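Local coordinates for protein KLLA0E08119p (Kluyveromyces lactis, PDB 3VA7) that probably catalyses, as the urea carboxylase part of a longer two-activity enzyme, the ATP-driven, biotin-dependent carboxylation of urea to urea-1-carboxylate, at residues G603-F608 with V636-A641; I252-C257 with A278-M283; V967-R972 with G1132-E1137. One frame throughout, in Å; residues are numbered along the deposited sequence.

Interaction 1: residues G603-F608 with V636-A641; sequences GSRSTF and VSSLPA
Two residues before L639, whose methyl CD2 meets the guanidinium of R605 across the contact, the hydroxyl of S637 is gripped twice: its OG accepts the backbone N of L639 at 3.0 Å, closing an ST turn, and also bonds the carboxylate of D597. Serine suits this place because one short hydroxyl can serve backbone and neighbour at once. The leucine lays CD2 over the centre of one face of the R605 guanidinium, 3.4 Å above its plane. The next residue back, S638, meets the same group differently, at its edge and in plane, where R605 NH2 gives S638 OG a weak hydrogen bond of 3.3 Å, bent to 135°. R605 reaches so far because its chain is extended from CG to NE, beginning with CG anti to its own carbonyl carbon (chi1 -68°). Its firmer polar hold lies elsewhere, where NE donates to the carbonyl O of V598. At its root a second ST turn, S606 N to S604 OG at 2.8 Å, shapes the loop 603-608, and D491 receives both serine hydroxyls and the backbone N of R605. The two loops lie in the carboxyltransferase A and B region, before and after strand 626-628. Arginine fits the junction because its flat cation can accept an apolar methyl on a face while its N-H groups donate at its edge. The contact thus rests more on packing against that face than on the weak bond to S638, with the bond to V598 helping to hold the group in position.

Interaction 2: residues I252-C257 with A278-M283; sequences IGERDC and ATRAKM
E254 and R280 join strand 249-261 to helix 277-293 through one salt bridge, R280 NH1 to E254 OE2. The modelled separation of 2.4 Å is too short to be trusted at this resolution, so the pairing is sounder than its length or its angle. The side chains meet at about a right angle, with OE2 near the plane of the guanidinium, at its edge, and the carboxylate turned 35° against that plane. E254 bends at chi2 (-71°), folding its carboxylate beside the aliphatic part of R280, which brings OE1 alongside the CD methylene of R280. OE2 has a second donor, the backbone N of A272, just past strand 264-270, so this oxygen of a buried glutamate takes one charged and one neutral partner. R280 NE has a long, weak ion pair with E277, one turn earlier on the helix. The carbonyl O of E254 also has a partner, the hydroxyl of T270. Beside the bridge, the side chain of M283 packs on V237, F304 and F313, on an apolar side of the helix. A long, ion-tipped arginine suits R280's partly exposed position, from which it can reach inward to an acid on the sheet. In this ATP-binding region, then, the buried carboxylate is probably kept ionised by its donors, and the bridge ties helix to sheet next to an apolar seam.

Interaction 3: residues V967-R972 with G1132-E1137; sequences VNDIDR and GEKADE
V967 and A1135 form the close-packed part of this contact, the end of helix 960-967 resting on the first turn of helix 1133-1142. The valine methyl CG2, anti to its backbone N, comes 4.1 Å from CA of A1135 and 4.4 Å from its CB. Both residues are buried, and a small alanine suits the site because it brings the helix backbone itself close to the valine; L1009 touches the same alanine. The solvent side is looser and ionic. K1134 stretches out fully, each torsion from chi1 to chi4 near 180°, and passes obliquely by the carboxylate of D969. D969 OD2 stands 3.6 Å from both K1134 CD and K1134 NZ, a salt bridge of long reach without a hydrogen bond. The ammonium has a firmer partner in D966, in the last turn of helix 960-967. Both aspartates sit near a helix C-terminus, where the carbonyl ends would disfavour negative charge, so the lysine probably offsets two unfavourable charges at once. D969 itself takes a positive phi (58°), a conformation that aspartate accepts more readily than most non-glycine residues. Two residues on, D971 caps the next helix, 972-979, with its OD1 bonded to the backbone N of N973. The contact therefore sits beside a helix-to-helix turn, in which a Schellman motif ends one helix and an aspartate N-cap starts the next.

In the fold
All three contacts are partly buried, yet they differ in place and chemistry. Interaction 1 lies nearest the middle of the molecule, its centre about 15 Å from that of the chain, and joins two irregular loops by a leucine methyl on an arginine face and a weak edge hydrogen bond. Interactions 2 and 3 lie on opposite sides of the chain's centre, their own centres about 87 Å apart, and no elements are shared among the three. Interaction 2 binds helix to sheet in the biotin carboxylase region through an ion pair whose glutamate is buried; interaction 3 joins two helix ends, its valine-alanine pair buried but its long ion pair made by exposed residues.

Interaction 1: residues G603-F608 with V636-A641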
loop_
_atom_site.group_PDB
_atom_site.type_symbol
_atom_site.label_atom_id
_atom_site.label_comp_id
_atom_site.label_asym_id
_atom_site.label_seq_id
_atom_site.Cartn_x
_atom_site.Cartn_y
_atom_site.Cartn_z
ATOM N N GLY A 603 -12.055 4.997 -1.028
ATOM C CA GLY A 603 -12.991 5.914 -0.418
ATOM C C GLY A 603 -12.453 6.713 0.760
ATOM O O GLY A 603 -13.127 7.617 1.267
ATOM N N SER A 604 -11.245 6.391 1.204
ATOM C CA SER A 604 -10.736 6.900 2.480
ATOM C C SER A 604 -9.249 7.144 2.419
ATOM O O SER A 604 -8.492 6.423 1.743
ATOM C CB SER A 604 -10.987 5.902 3.599
ATOM O OG SER A 604 -10.218 6.273 4.719
ATOM N N ARG A 605 -8.838 8.159 3.157
ATOM C CA ARG A 605 -7.448 8.479 3.309
ATOM C C ARG A 605 -6.809 7.776 4.491
ATOM O O ARG A 605 -5.671 8.102 4.847
ATOM C CB ARG A 605 -7.295 9.986 3.445
ATOM C CG ARG A 605 -7.641 10.668 2.162
ATOM C CD ARG A 605 -7.580 12.139 2.330
ATOM N NE ARG A 605 -7.587 12.803 1.032
ATOM C CZ ARG A 605 -8.647 13.262 0.391
ATOM N NH1 ARG A 605 -9.855 13.115 0.893
ATOM N NH2 ARG A 605 -8.464 13.862 -0.801
ATOM N N SER A 606 -7.509 6.817 5.096
ATOM C CA SER A 606 -6.960 6.139 6.260
ATOM C C SER A 606 -5.877 5.173 5.871
ATOM O O SER A 606 -5.983 4.488 4.827
ATOM C CB SER A 606 -8.022 5.385 7.040
ATOM O OG SER A 606 -8.809 6.275 7.781
ATOM N N THR A 607 -4.864 5.096 6.744
ATOM C CA THR A 607 -3.771 4.160 6.597
ATOM C C THR A 607 -4.103 2.767 7.137
ATOM O O THR A 607 -4.435 2.613 8.316
ATOM C CB THR A 607 -2.558 4.639 7.370
ATOM O OG1 THR A 607 -2.282 6.025 7.079
ATOM C CG2 THR A 607 -1.361 3.790 7.044
ATOM N N PHE A 608 -4.003 1.748 6.275
ATOM C CA PHE A 608 -4.019 0.353 6.734
ATOM C C PHE A 608 -2.634 -0.236 6.524
ATOM O O PHE A 608 -2.330 -0.710 5.427
ATOM C CB PHE A 608 -5.035 -0.459 5.955
ATOM C CG PHE A 608 -5.135 -1.899 6.407
ATOM C CD1 PHE A 608 -5.056 -2.238 7.757
ATOM C CD2 PHE A 608 -5.335 -2.907 5.496
ATOM C CE1 PHE A 608 -5.137 -3.600 8.150
ATOM C CE2 PHE A 608 -5.431 -4.249 5.894
ATOM C CZ PHE A 608 -5.315 -4.604 7.209
ATOM N N VAL A 636 -4.398 23.630 -5.011
ATOM C CA VAL A 636 -5.292 22.868 -5.835
ATOM C C VAL A 636 -5.441 21.519 -5.088
ATOM O O VAL A 636 -4.558 20.667 -5.115
ATOM C CB VAL A 636 -4.699 22.729 -7.261
ATOM C CG1 VAL A 636 -3.357 21.891 -7.260
ATOM C CG2 VAL A 636 -5.727 22.196 -8.241
ATOM N N SER A 637 -6.549 21.365 -4.372
ATOM C CA SER A 637 -6.780 20.182 -3.543
ATOM C C SER A 637 -8.261 19.774 -3.555
ATOM O O SER A 637 -9.145 20.617 -3.717
ATOM C CB SER A 637 -6.307 20.483 -2.106
ATOM O OG SER A 637 -6.890 19.639 -1.127
ATOM N N SER A 638 -8.528 18.488 -3.364
ATOM C CA SER A 638 -9.897 17.998 -3.264
ATOM C C SER A 638 -10.348 17.741 -1.797
ATOM O O SER A 638 -11.478 17.245 -1.542
ATOM C CB SER A 638 -10.053 16.736 -4.118
ATOM O OG SER A 638 -9.570 15.582 -3.437
ATOM N N LEU A 639 -9.474 18.069 -0.840
ATOM C CA LEU A 639 -9.837 18.035 0.579
ATOM C C LEU A 639 -10.999 18.969 0.946
ATOM O O LEU A 639 -11.081 20.097 0.430
ATOM C CB LEU A 639 -8.642 18.403 1.427
ATOM C CG LEU A 639 -7.640 17.305 1.591
ATOM C CD1 LEU A 639 -6.579 17.828 2.447
ATOM C CD2 LEU A 639 -8.317 16.127 2.239
ATOM N N PRO A 640 -11.907 18.507 1.844
ATOM C CA PRO A 640 -13.026 19.363 2.229
ATOM C C PRO A 640 -12.569 20.523 3.144
ATOM O O PRO A 640 -11.984 20.303 4.199
ATOM C CB PRO A 640 -13.958 18.404 2.938
ATOM C CG PRO A 640 -13.073 17.418 3.519
ATOM C CD PRO A 640 -11.898 17.263 2.618
ATOM N N ALA A 641 -12.784 21.744 2.656
ATOM C CA ALA A 641 -12.603 23.003 3.382
ATOM C C ALA A 641 -13.263 22.991 4.771
ATOM O O ALA A 641 -14.349 22.383 4.929
ATOM C CB ALA A 641 -13.203 24.132 2.545
#

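Interaction 2: residues I252-C257 with A278-M283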
loop_
_atom_site.group_PDB
_atom_site.type_symbol
_atom_site.label_atom_id
_atom_site.label_comp_id
_atom_site.label_asym_id
_atom_site.label_seq_id
_atom_site.Cartn_x
_atom_site.Cartn_y
_atom_site.Cartn_z
ATOM N N ILE A 252 16.632 23.863 -37.045
ATOM C CA ILE A 252 15.231 23.506 -36.959
ATOM C C ILE A 252 14.511 24.498 -36.044
ATOM O O ILE A 252 13.340 24.791 -36.282
ATOM C CB ILE A 252 15.079 21.992 -36.592
ATOM C CG1 ILE A 252 15.684 21.166 -37.750
ATOM C CG2 ILE A 252 13.645 21.609 -36.292
ATOM C CD1 ILE A 252 15.002 19.832 -38.086
ATOM N N GLY A 253 15.244 25.085 -35.090
ATOM C CA GLY A 253 14.718 26.085 -34.182
ATOM C C GLY A 253 15.622 26.249 -32.966
ATOM O O GLY A 253 16.666 25.568 -32.837
ATOM N N GLU A 254 15.249 27.159 -32.067
ATOM C CA GLU A 254 16.029 27.376 -30.857
ATOM C C GLU A 254 15.177 27.178 -29.621
ATOM O O GLU A 254 13.945 27.367 -29.635
ATOM C CB GLU A 254 16.663 28.781 -30.822
ATOM C CG GLU A 254 15.775 29.869 -30.240
ATOM C CD GLU A 254 14.614 30.223 -31.153
ATOM O OE1 GLU A 254 14.499 29.654 -32.279
ATOM O OE2 GLU A 254 13.815 31.097 -30.749
ATOM N N ARG A 255 15.851 26.811 -28.547
ATOM C CA ARG A 255 15.180 26.532 -27.313
ATOM C C ARG A 255 15.966 27.287 -26.290
ATOM O O ARG A 255 17.186 27.392 -26.392
ATOM C CB ARG A 255 15.208 25.032 -26.989
ATOM C CG ARG A 255 14.562 24.184 -28.052
ATOM C CD ARG A 255 14.581 22.692 -27.737
ATOM N NE ARG A 255 15.901 22.073 -27.801
ATOM C CZ ARG A 255 16.276 21.177 -28.713
ATOM N NH1 ARG A 255 15.430 20.755 -29.670
ATOM N NH2 ARG A 255 17.510 20.674 -28.663
ATOM N N ASP A 256 15.250 27.809 -25.300
ATOM C CA ASP A 256 15.841 28.374 -24.120
ATOM C C ASP A 256 15.797 27.347 -22.968
ATOM O O ASP A 256 14.757 26.784 -22.656
ATOM C CB ASP A 256 15.054 29.607 -23.786
ATOM C CG ASP A 256 15.639 30.372 -22.677
ATOM O OD1 ASP A 256 15.767 29.848 -21.534
ATOM O OD2 ASP A 256 15.961 31.533 -22.962
ATOM N N CYS A 257 16.942 27.134 -22.326
ATOM C CA CYS A 257 17.117 26.111 -21.327
ATOM C C CYS A 257 17.785 26.722 -20.127
ATOM O O CYS A 257 18.518 26.068 -19.375
ATOM C CB CYS A 257 17.948 24.962 -21.898
ATOM S SG CYS A 257 17.175 24.112 -23.349
ATOM N N ALA A 278 17.293 39.316 -35.855
ATOM C CA ALA A 278 18.699 39.548 -36.233
ATOM C C ALA A 278 19.638 38.513 -35.572
ATOM O O ALA A 278 20.530 37.921 -36.229
ATOM C CB ALA A 278 19.158 41.009 -35.894
ATOM N N THR A 279 19.418 38.275 -34.282
ATOM C CA THR A 279 20.319 37.418 -33.536
ATOM C C THR A 279 19.899 35.913 -33.581
ATOM O O THR A 279 20.766 35.034 -33.587
ATOM C CB THR A 279 20.649 38.063 -32.162
ATOM O OG1 THR A 279 21.168 37.097 -31.234
ATOM C CG2 THR A 279 19.430 38.704 -31.621
ATOM N N ARG A 280 18.596 35.627 -33.688
ATOM C CA ARG A 280 18.126 34.260 -33.961
ATOM C C ARG A 280 18.563 33.740 -35.330
ATOM O O ARG A 280 19.083 32.622 -35.422
ATOM C CB ARG A 280 16.600 34.094 -33.800
ATOM C CG ARG A 280 16.046 32.775 -34.399
ATOM C CD ARG A 280 14.554 32.438 -34.124
ATOM N NE ARG A 280 13.699 33.605 -33.895
ATOM C CZ ARG A 280 13.278 34.023 -32.693
ATOM N NH1 ARG A 280 13.602 33.374 -31.576
ATOM N NH2 ARG A 280 12.525 35.108 -32.608
ATOM N N ALA A 281 18.336 34.522 -36.390
ATOM C CA ALA A 281 18.723 34.104 -37.756
ATOM C C ALA A 281 20.235 33.845 -37.870
ATOM O O ALA A 281 20.684 33.031 -38.697
ATOM C CB ALA A 281 18.248 35.117 -38.819
ATOM N N LYS A 282 21.008 34.504 -37.012
ATOM C CA LYS A 282 22.444 34.323 -37.038
ATOM C C LYS A 282 22.945 33.249 -36.069
ATOM O O LYS A 282 24.099 32.830 -36.112
ATOM C CB LYS A 282 23.165 35.687 -36.956
ATOM C CG LYS A 282 23.850 36.071 -35.662
ATOM C CD LYS A 282 24.717 37.368 -35.845
ATOM C CE LYS A 282 23.918 38.590 -36.379
ATOM N NZ LYS A 282 24.495 39.871 -35.824
ATOM N N MET A 283 22.061 32.780 -35.206
ATOM C CA MET A 283 22.354 31.602 -34.427
ATOM C C MET A 283 22.112 30.407 -35.333
ATOM O O MET A 283 22.895 29.457 -35.374
ATOM C CB MET A 283 21.433 31.541 -33.238
ATOM C CG MET A 283 21.986 32.165 -31.962
ATOM S SD MET A 283 20.623 32.417 -30.785
ATOM C CE MET A 283 21.543 32.347 -29.241
#

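Interaction 3: residues V967-R972 with G1132-E1137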
loop_
_atom_site.group_PDB
_atom_site.type_symbol
_atom_site.label_atom_id
_atom_site.label_comp_id
_atom_site.label_asym_id
_atom_site.label_seq_id
_atom_site.Cartn_x
_atom_site.Cartn_y
_atom_site.Cartn_z
ATOM N N VAL A 967 -3.938 -36.712 12.922
ATOM C CA VAL A 967 -5.275 -36.717 13.511
ATOM C C VAL A 967 -6.264 -37.382 12.551
ATOM O O VAL A 967 -7.303 -37.959 12.947
ATOM C CB VAL A 967 -5.691 -35.339 14.061
ATOM C CG1 VAL A 967 -5.935 -34.326 12.922
ATOM C CG2 VAL A 967 -6.916 -35.473 14.951
ATOM N N ASN A 968 -5.903 -37.373 11.291
ATOM C CA ASN A 968 -6.712 -38.049 10.300
ATOM C C ASN A 968 -6.277 -39.474 9.960
ATOM O O ASN A 968 -6.909 -40.125 9.144
ATOM C CB ASN A 968 -6.730 -37.206 9.036
ATOM C CG ASN A 968 -7.746 -36.123 9.096
ATOM O OD1 ASN A 968 -8.931 -36.401 8.942
ATOM N ND2 ASN A 968 -7.311 -34.885 9.309
ATOM N N ASP A 969 -5.179 -39.939 10.554
ATOM C CA ASP A 969 -4.605 -41.225 10.224
ATOM C C ASP A 969 -4.213 -41.418 8.791
ATOM O O ASP A 969 -4.559 -42.460 8.224
ATOM C CB ASP A 969 -5.593 -42.326 10.540
ATOM C CG ASP A 969 -5.217 -43.055 11.774
ATOM O OD1 ASP A 969 -4.220 -43.870 11.727
ATOM O OD2 ASP A 969 -5.892 -42.747 12.790
ATOM N N ILE A 970 -3.524 -40.445 8.201
ATOM C CA ILE A 970 -3.030 -40.614 6.837
ATOM C C ILE A 970 -1.558 -40.262 6.814
ATOM O O ILE A 970 -1.053 -39.875 7.836
ATOM C CB ILE A 970 -3.812 -39.739 5.816
ATOM C CG1 ILE A 970 -3.770 -38.246 6.209
ATOM C CG2 ILE A 970 -5.226 -40.243 5.667
ATOM C CD1 ILE A 970 -4.647 -37.372 5.348
ATOM N N ASP A 971 -0.896 -40.414 5.663
ATOM C CA ASP A 971 0.503 -39.992 5.493
ATOM C C ASP A 971 0.457 -38.525 5.158
ATOM O O ASP A 971 -0.511 -38.048 4.539
ATOM C CB ASP A 971 1.300 -40.754 4.367
ATOM C CG ASP A 971 2.889 -40.445 4.417
ATOM O OD1 ASP A 971 3.456 -39.662 3.553
ATOM O OD2 ASP A 971 3.584 -40.960 5.363
ATOM N N ARG A 972 1.517 -37.822 5.561
ATOM C CA ARG A 972 1.695 -36.411 5.218
ATOM C C ARG A 972 1.560 -36.181 3.727
ATOM O O ARG A 972 1.066 -35.136 3.326
ATOM C CB ARG A 972 3.020 -35.845 5.719
ATOM C CG ARG A 972 4.227 -36.595 5.247
ATOM C CD ARG A 972 5.475 -35.749 5.395
ATOM N NE ARG A 972 5.328 -34.781 6.454
ATOM C CZ ARG A 972 5.478 -33.466 6.286
ATOM N NH1 ARG A 972 5.828 -32.977 5.089
ATOM N NH2 ARG A 972 5.359 -32.651 7.332
ATOM N N GLY A 1132 -13.056 -40.802 16.218
ATOM C CA GLY A 1132 -12.791 -41.964 17.072
ATOM C C GLY A 1132 -12.099 -41.562 18.349
ATOM O O GLY A 1132 -12.101 -40.389 18.703
ATOM N N GLU A 1133 -11.518 -42.531 19.058
ATOM C CA GLU A 1133 -10.823 -42.233 20.322
ATOM C C GLU A 1133 -9.568 -41.375 20.100
ATOM O O GLU A 1133 -9.226 -40.547 20.946
ATOM C CB GLU A 1133 -10.476 -43.508 21.109
ATOM C CG GLU A 1133 -11.380 -43.798 22.325
ATOM C CD GLU A 1133 -12.481 -44.875 22.061
ATOM O OE1 GLU A 1133 -12.159 -45.956 21.476
ATOM O OE2 GLU A 1133 -13.661 -44.650 22.464
ATOM N N LYS A 1134 -8.909 -41.559 18.955
ATOM C CA LYS A 1134 -7.669 -40.842 18.666
ATOM C C LYS A 1134 -7.887 -39.325 18.460
ATOM O O LYS A 1134 -7.162 -38.492 19.031
ATOM C CB LYS A 1134 -6.960 -41.462 17.464
ATOM C CG LYS A 1134 -5.561 -40.917 17.267
ATOM C CD LYS A 1134 -5.036 -41.296 15.917
ATOM C CE LYS A 1134 -3.584 -40.929 15.766
ATOM N NZ LYS A 1134 -3.037 -41.396 14.442
ATOM N N ALA A 1135 -8.892 -38.985 17.654
ATOM C CA ALA A 1135 -9.325 -37.608 17.486
ATOM C C ALA A 1135 -9.769 -36.958 18.809
ATOM O O ALA A 1135 -9.498 -35.769 19.049
ATOM C CB ALA A 1135 -10.439 -37.552 16.475
ATOM N N ASP A 1136 -10.428 -37.735 19.677
ATOM C CA ASP A 1136 -10.863 -37.230 20.983
ATOM C C ASP A 1136 -9.705 -36.942 21.938
ATOM O O ASP A 1136 -9.769 -35.951 22.678
ATOM C CB ASP A 1136 -11.930 -38.132 21.640
ATOM C CG ASP A 1136 -13.281 -38.098 20.901
ATOM O OD1 ASP A 1136 -13.972 -39.113 20.912
ATOM O OD2 ASP A 1136 -13.659 -37.075 20.287
ATOM N N GLU A 1137 -8.643 -37.760 21.921
ATOM C CA GLU A 1137 -7.476 -37.445 22.761
ATOM C C GLU A 1137 -6.893 -36.126 22.263
ATOM O O GLU A 1137 -6.600 -35.203 23.049
ATOM C CB GLU A 1137 -6.447 -38.595 22.785
ATOM C CG GLU A 1137 -5.321 -38.529 23.888
ATOM C CD GLU A 1137 -5.823 -38.228 25.326
ATOM O OE1 GLU A 1137 -4.976 -37.987 26.240
ATOM O OE2 GLU A 1137 -7.064 -38.207 25.551
#